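Long-range contacts in kirola (Actinidia deliciosa, PDB 4IGV), which is a kiwifruit allergen of the ripening-related, PR-10-like proteins, of undetermined function but probably a binder of small apolar ligands: residues V8-I13 with S113-F118; D16-Y21 with V105-E110. All blocks are in the same frame, centred on the assembly; numbering follows the deposited sequence. Where two conformers were deposited one is given.

How the contacts relate
Both contacts lie within one Bet v 1-type domain and draw on the same antiparallel sheet, with contact 2 nested in the chain between the two segments of contact 1. Contact 1 pairs edge strand 4-12 with strand 112-122 and is only partly buried: backbone hydrogen bonds hold it, one face carries mostly polar side chains and the other faces helix 131-145. Contact 2, smaller and mostly buried, sets the start of helix 17-25 against the end of strand 96-107, and its two segments meet by van der Waals packing alone. The two meet where Asp106 N probably bonds to Ser113 O, at 2.9 Å, and where Phe20 CE2 packs on Val114 CG1, at 3.5 Å.

Contact 1 of 2, residues V8-I13 with S113-F118; sequences VKQVEI and SVTWTF
The indole of Trp116 has Lys9 O at its edge, near the ring plane. It lies on the face of the sheet turned toward helix 131-145, where Thr141 OG1 is hydrogen-bonded to its NE1, and the ring of Phe24 meets it nearly at right angles. The sheet is that of the Bet v 1 fold, and here its edge strand 4-12 runs antiparallel to strand 112-122, at 168° between the short segments. Lys9 and Trp116 form a hydrogen-bonded pair, Lys9 N to Trp116 O at 2.9 Å and Trp116 N to Lys9 O at 2.8 Å, the latter almost straight at 176°. Val11 and Val114 repeat the pattern, and in both pairs the donors lie in the planes of the carbonyls they meet.

Beyond this pair, Ile13 crosses Val114 obliquely and rests its CD1 on Val114 CG2, 3.7 Å away. The other face carries Val8, Gln10 and Glu12 beside Thr117, Thr115 and Ser113. Val8 straddles two threonines: CG1 touches Thr115 CG2 at 3.7 Å, while CG2 lies alongside Thr117. Gln10, extended with CG anti to the backbone N, passes over Thr115 OG1, its CG 3.4 Å from that oxygen, and gives a bent hydrogen bond (145°) from NE2 to Ser113 OG at 2.9 Å.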
loop_
_atom_site.group_PDB
_atom_site.type_symbol
_atom_site.label_atom_id
_atom_site.label_comp_id
_atom_site.label_asym_id
_atom_site.label_seq_id
_atom_site.Cartn_x
_atom_site.Cartn_y
_atom_site.Cartn_z
ATOM N N VAL A 8 -8.989 8.843 -0.020
ATOM C CA VAL A 8 -9.425 7.728 0.793
ATOM C C VAL A 8 -10.360 6.852 -0.049
ATOM O O VAL A 8 -11.311 7.323 -0.695
ATOM C CB VAL A 8 -10.190 8.188 2.046
ATOM C CG1 VAL A 8 -10.685 6.946 2.860
ATOM C CG2 VAL A 8 -9.367 9.177 2.913
ATOM N N LYS A 9 -10.129 5.555 -0.002
ATOM C CA LYS A 9 -11.049 4.591 -0.632
ATOM C C LYS A 9 -11.168 3.347 0.227
ATOM O O LYS A 9 -10.162 2.765 0.604
ATOM C CB LYS A 9 -10.587 4.155 -2.028
ATOM C CG LYS A 9 -11.606 3.306 -2.798
ATOM C CD LYS A 9 -12.704 4.165 -3.414
ATOM C CE LYS A 9 -13.321 3.613 -4.736
ATOM N NZ LYS A 9 -13.935 2.264 -4.646
ATOM N N GLN A 10 -12.435 2.981 0.513
ATOM C CA GLN A 10 -12.768 1.795 1.295
ATOM C C GLN A 10 -13.411 0.800 0.387
ATOM O O GLN A 10 -14.365 1.124 -0.302
ATOM C CB GLN A 10 -13.727 2.124 2.415
ATOM C CG GLN A 10 -14.080 0.929 3.313
ATOM C CD GLN A 10 -14.903 1.314 4.529
ATOM O OE1 GLN A 10 -15.681 2.280 4.507
ATOM N NE2 GLN A 10 -14.709 0.579 5.621
ATOM N N VAL A 11 -12.910 -0.420 0.434
ATOM C CA VAL A 11 -13.599 -1.462 -0.245
ATOM C C VAL A 11 -13.865 -2.657 0.630
ATOM O O VAL A 11 -13.032 -3.058 1.470
ATOM C CB VAL A 11 -12.891 -1.904 -1.504
ATOM C CG1 VAL A 11 -12.974 -0.824 -2.576
ATOM C CG2 VAL A 11 -11.489 -2.282 -1.146
ATOM N N GLU A 12 -15.043 -3.251 0.462
ATOM C CA GLU A 12 -15.384 -4.473 1.143
ATOM C C GLU A 12 -14.729 -5.631 0.439
ATOM O O GLU A 12 -14.744 -5.724 -0.801
ATOM C CB GLU A 12 -16.884 -4.733 1.199
ATOM C CG GLU A 12 -17.264 -6.156 1.689
ATOM C CD GLU A 12 -17.457 -6.273 3.199
ATOM O OE1 GLU A 12 -17.589 -5.229 3.862
ATOM O OE2 GLU A 12 -17.456 -7.405 3.726
ATOM N N ILE A 13 -14.213 -6.533 1.253
ATOM C CA ILE A 13 -13.508 -7.694 0.737
ATOM C C ILE A 13 -14.220 -8.955 1.039
ATOM O O ILE A 13 -15.013 -9.044 1.978
ATOM C CB ILE A 13 -12.030 -7.730 1.203
ATOM C CG1 ILE A 13 -11.901 -7.726 2.705
ATOM C CG2 ILE A 13 -11.293 -6.526 0.656
ATOM C CD1 ILE A 13 -10.488 -8.035 3.143
ATOM N N SER A 113 -13.414 -5.063 5.535
ATOM C CA SER A 113 -13.081 -4.062 4.553
ATOM C C SER A 113 -11.664 -3.575 4.708
ATOM O O SER A 113 -11.042 -3.733 5.772
ATOM C CB SER A 113 -14.031 -2.903 4.608
ATOM O OG SER A 113 -13.875 -2.242 5.842
ATOM N N VAL A 114 -11.147 -2.971 3.653
ATOM C CA VAL A 114 -9.810 -2.375 3.617
ATOM C C VAL A 114 -9.941 -0.927 3.215
ATOM O O VAL A 114 -10.607 -0.629 2.189
ATOM C CB VAL A 114 -8.920 -3.166 2.615
ATOM C CG1 VAL A 114 -7.499 -2.546 2.570
ATOM C CG2 VAL A 114 -8.877 -4.659 2.964
ATOM N N THR A 115 -9.377 -0.035 4.010
ATOM C CA THR A 115 -9.383 1.350 3.674
ATOM C C THR A 115 -7.972 1.787 3.345
ATOM O O THR A 115 -7.041 1.588 4.143
ATOM C CB THR A 115 -9.906 2.178 4.853
ATOM O OG1 THR A 115 -11.258 1.793 5.093
ATOM C CG2 THR A 115 -9.936 3.686 4.468
ATOM N N TRP A 116 -7.836 2.405 2.183
ATOM C CA TRP A 116 -6.560 2.967 1.710
ATOM C C TRP A 116 -6.648 4.496 1.848
ATOM O O TRP A 116 -7.619 5.108 1.356
ATOM C CB TRP A 116 -6.387 2.599 0.223
ATOM C CG TRP A 116 -6.101 1.168 -0.007
ATOM C CD1 TRP A 116 -7.006 0.209 -0.278
ATOM C CD2 TRP A 116 -4.812 0.548 -0.102
ATOM N NE1 TRP A 116 -6.376 -1.013 -0.435
ATOM C CE2 TRP A 116 -5.024 -0.802 -0.396
ATOM C CE3 TRP A 116 -3.522 1.025 -0.057
ATOM C CZ2 TRP A 116 -3.981 -1.701 -0.551
ATOM C CZ3 TRP A 116 -2.477 0.143 -0.200
ATOM C CH2 TRP A 116 -2.712 -1.207 -0.504
ATOM N N THR A 117 -5.687 5.093 2.524
ATOM C CA THR A 117 -5.616 6.512 2.674
ATOM C C THR A 117 -4.271 7.001 2.194
ATOM O O THR A 117 -3.237 6.493 2.645
ATOM C CB THR A 117 -5.872 6.947 4.141
ATOM O OG1 THR A 117 -7.116 6.499 4.602
ATOM C CG2 THR A 117 -5.810 8.490 4.290
ATOM N N PHE A 118 -4.259 8.008 1.335
ATOM C CA PHE A 118 -3.047 8.693 0.925
ATOM C C PHE A 118 -3.038 10.083 1.515
ATOM O O PHE A 118 -4.038 10.779 1.464
ATOM C CB PHE A 118 -2.955 8.880 -0.583
ATOM C CG PHE A 118 -2.982 7.628 -1.421
ATOM C CD1 PHE A 118 -2.733 6.362 -0.942
ATOM C CD2 PHE A 118 -3.198 7.766 -2.797
ATOM C CE1 PHE A 118 -2.737 5.270 -1.796
ATOM C CE2 PHE A 118 -3.214 6.653 -3.654
ATOM C CZ PHE A 118 -2.944 5.443 -3.146
#

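Contact 2 of 2, residues D16-Y21 with V105-E110; sequences DGIVFY and VDTKGE
Val105 reaches from strand 96-107 toward the helix with its CB bond, and its two methyls then part company. CG1, anti to the backbone N (chi1 -175°), goes to the first helical residue and lies 3.4 Å from Gly17 O, an oxygen that accepts the helix bond from Tyr21 N. CG2, beside the backbone N, meets Phe20 and Tyr21: it is 3.9 Å from Phe20 CD2 and 4.1 Å from Tyr21 CB. CG1 is thus used on the helix backbone and CG2 on the side chains.

Two residues on, Thr107 approaches the same turn. Its CG2 sits 3.4 Å from Gly17 CA, with Gly17 C and Ile18 N close behind. Gly17 has no side chain, and this is what lets the Thr107 methyl and Val105 CG1 come up against its backbone. Thr107 OG1, in the position between the backbone N and the carbonyl carbon (chi1 65°), is hydrogen-bonded to Lys81 NZ.

In the Bet v 1 fold the two short helices after the first strand lie at one end of the curved sheet, and this is where the first of them, helix 17-25, meets it. Over residues 17-21 the helix runs roughly antiparallel to strand 105-107, the two segment axes 8.0 Å apart at closest approach. Asp16 is its N-cap: OD1 accepts from Ile18 N at 2.9 Å, met from above the carboxylate plane, while Gly17 N is hydrogen-bonded to Asn112 OD1.

Farther along, Phe20 and Tyr21 both have CG anti to the backbone N but lead on to different neighbours beyond Val105. The Phe20 ring continues to Thr141 and Ile144 of helix 131-145, and Tyr21 OH is hydrogen-bonded to Ser82 O.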
loop_
_atom_site.group_PDB
_atom_site.type_symbol
_atom_site.label_atom_id
_atom_site.label_comp_id
_atom_site.label_asym_id
_atom_site.label_seq_id
_atom_site.Cartn_x
_atom_site.Cartn_y
_atom_site.Cartn_z
ATOM N N ASP A 16 -10.687 -12.932 4.316
ATOM C CA ASP A 16 -10.593 -12.625 5.734
ATOM C C ASP A 16 -9.685 -11.431 5.933
ATOM O O ASP A 16 -8.556 -11.424 5.513
ATOM C CB ASP A 16 -9.997 -13.844 6.430
ATOM C CG ASP A 16 -10.087 -13.810 7.982
ATOM O OD1 ASP A 16 -10.266 -12.747 8.629
ATOM O OD2 ASP A 16 -9.985 -14.922 8.562
ATOM N N GLY A 17 -10.191 -10.452 6.639
ATOM C CA GLY A 17 -9.417 -9.286 7.005
ATOM C C GLY A 17 -8.197 -9.602 7.817
ATOM O O GLY A 17 -7.214 -8.879 7.757
ATOM N N ILE A 18 -8.278 -10.624 8.664
ATOM C CA ILE A 18 -7.101 -10.985 9.468
ATOM C C ILE A 18 -5.952 -11.358 8.566
ATOM O O ILE A 18 -4.788 -10.983 8.789
ATOM C CB ILE A 18 -7.412 -12.056 10.497
ATOM C CG1 ILE A 18 -8.464 -11.587 11.509
ATOM C CG2 ILE A 18 -6.106 -12.470 11.268
ATOM C CD1 ILE A 18 -9.139 -12.780 12.338
ATOM N N VAL A 19 -6.246 -12.101 7.513
ATOM C CA VAL A 19 -5.230 -12.497 6.558
ATOM C C VAL A 19 -4.718 -11.290 5.748
ATOM O O VAL A 19 -3.529 -11.143 5.536
ATOM C CB VAL A 19 -5.749 -13.608 5.662
ATOM C CG1 VAL A 19 -4.647 -14.073 4.772
ATOM C CG2 VAL A 19 -6.270 -14.766 6.515
ATOM N N PHE A 20 -5.586 -10.353 5.415
ATOM C CA PHE A 20 -5.162 -9.192 4.674
ATOM C C PHE A 20 -4.183 -8.381 5.483
ATOM O O PHE A 20 -3.149 -7.933 5.009
ATOM C CB PHE A 20 -6.404 -8.368 4.318
ATOM C CG PHE A 20 -6.195 -7.469 3.166
ATOM C CD1 PHE A 20 -6.551 -7.859 1.899
ATOM C CD2 PHE A 20 -5.572 -6.219 3.337
ATOM C CE1 PHE A 20 -6.379 -7.016 0.801
ATOM C CE2 PHE A 20 -5.371 -5.354 2.269
ATOM C CZ PHE A 20 -5.749 -5.767 0.967
ATOM N N TYR A 21 -4.504 -8.182 6.767
ATOM C CA TYR A 21 -3.564 -7.470 7.620
ATOM C C TYR A 21 -2.262 -8.223 7.842
ATOM O O TYR A 21 -1.201 -7.610 7.872
ATOM C CB TYR A 21 -4.205 -7.079 8.953
ATOM C CG TYR A 21 -3.357 -6.074 9.734
ATOM C CD1 TYR A 21 -3.093 -4.811 9.254
ATOM C CD2 TYR A 21 -2.775 -6.421 10.910
ATOM C CE1 TYR A 21 -2.293 -3.910 9.975
ATOM C CE2 TYR A 21 -2.008 -5.592 11.661
ATOM C CZ TYR A 21 -1.732 -4.331 11.204
ATOM O OH TYR A 21 -0.956 -3.454 11.951
ATOM N N VAL A 105 -7.522 -2.228 8.080
ATOM C CA VAL A 105 -8.422 -3.361 7.832
ATOM C C VAL A 105 -9.449 -3.449 8.954
ATOM O O VAL A 105 -9.099 -3.496 10.124
ATOM C CB VAL A 105 -7.632 -4.695 7.734
ATOM C CG1 VAL A 105 -8.628 -5.836 7.331
ATOM C CG2 VAL A 105 -6.493 -4.547 6.712
ATOM N N ASP A 106 -10.728 -3.443 8.596
ATOM C CA ASP A 106 -11.787 -3.649 9.541
ATOM C C ASP A 106 -12.213 -5.084 9.506
ATOM O O ASP A 106 -12.647 -5.570 8.452
ATOM C CB ASP A 106 -12.981 -2.820 9.161
ATOM C CG ASP A 106 -12.802 -1.389 9.442
ATOM O OD1 ASP A 106 -12.058 -1.023 10.393
ATOM O OD2 ASP A 106 -13.469 -0.590 8.726
ATOM N N THR A 107 -12.079 -5.762 10.636
ATOM C CA THR A 107 -12.576 -7.099 10.798
ATOM C C THR A 107 -13.447 -7.029 12.020
ATOM O O THR A 107 -12.978 -7.324 13.108
ATOM C CB THR A 107 -11.415 -8.073 11.060
ATOM O OG1 THR A 107 -10.785 -7.766 12.324
ATOM C CG2 THR A 107 -10.395 -7.977 9.978
ATOM N N LYS A 108 -14.686 -6.569 11.870
ATOM C CA LYS A 108 -15.592 -6.551 13.015
ATOM C C LYS A 108 -16.039 -7.986 13.297
ATOM O O LYS A 108 -16.242 -8.387 14.449
ATOM C CB LYS A 108 -16.780 -5.614 12.765
ATOM C CG LYS A 108 -16.417 -4.108 12.740
ATOM C CD LYS A 108 -15.584 -3.673 13.954
ATOM C CE LYS A 108 -15.738 -2.176 14.255
ATOM N NZ LYS A 108 -14.835 -1.681 15.349
ATOM N N GLY A 109 -16.133 -8.772 12.233
ATOM C CA GLY A 109 -16.622 -10.138 12.327
ATOM C C GLY A 109 -17.676 -10.291 11.255
ATOM O O GLY A 109 -17.554 -11.132 10.351
ATOM N N GLU A 110 -18.703 -9.454 11.344
ATOM C CA GLU A 110 -19.725 -9.414 10.315
ATOM C C GLU A 110 -19.077 -9.410 8.922
ATOM O O GLU A 110 -19.169 -10.377 8.139
ATOM C CB GLU A 110 -20.589 -8.167 10.516
ATOM C CG GLU A 110 -21.788 -8.100 9.579
ATOM C CD GLU A 110 -22.663 -6.877 9.815
ATOM O OE1 GLU A 110 -22.130 -5.807 10.184
ATOM O OE2 GLU A 110 -23.887 -6.998 9.622
#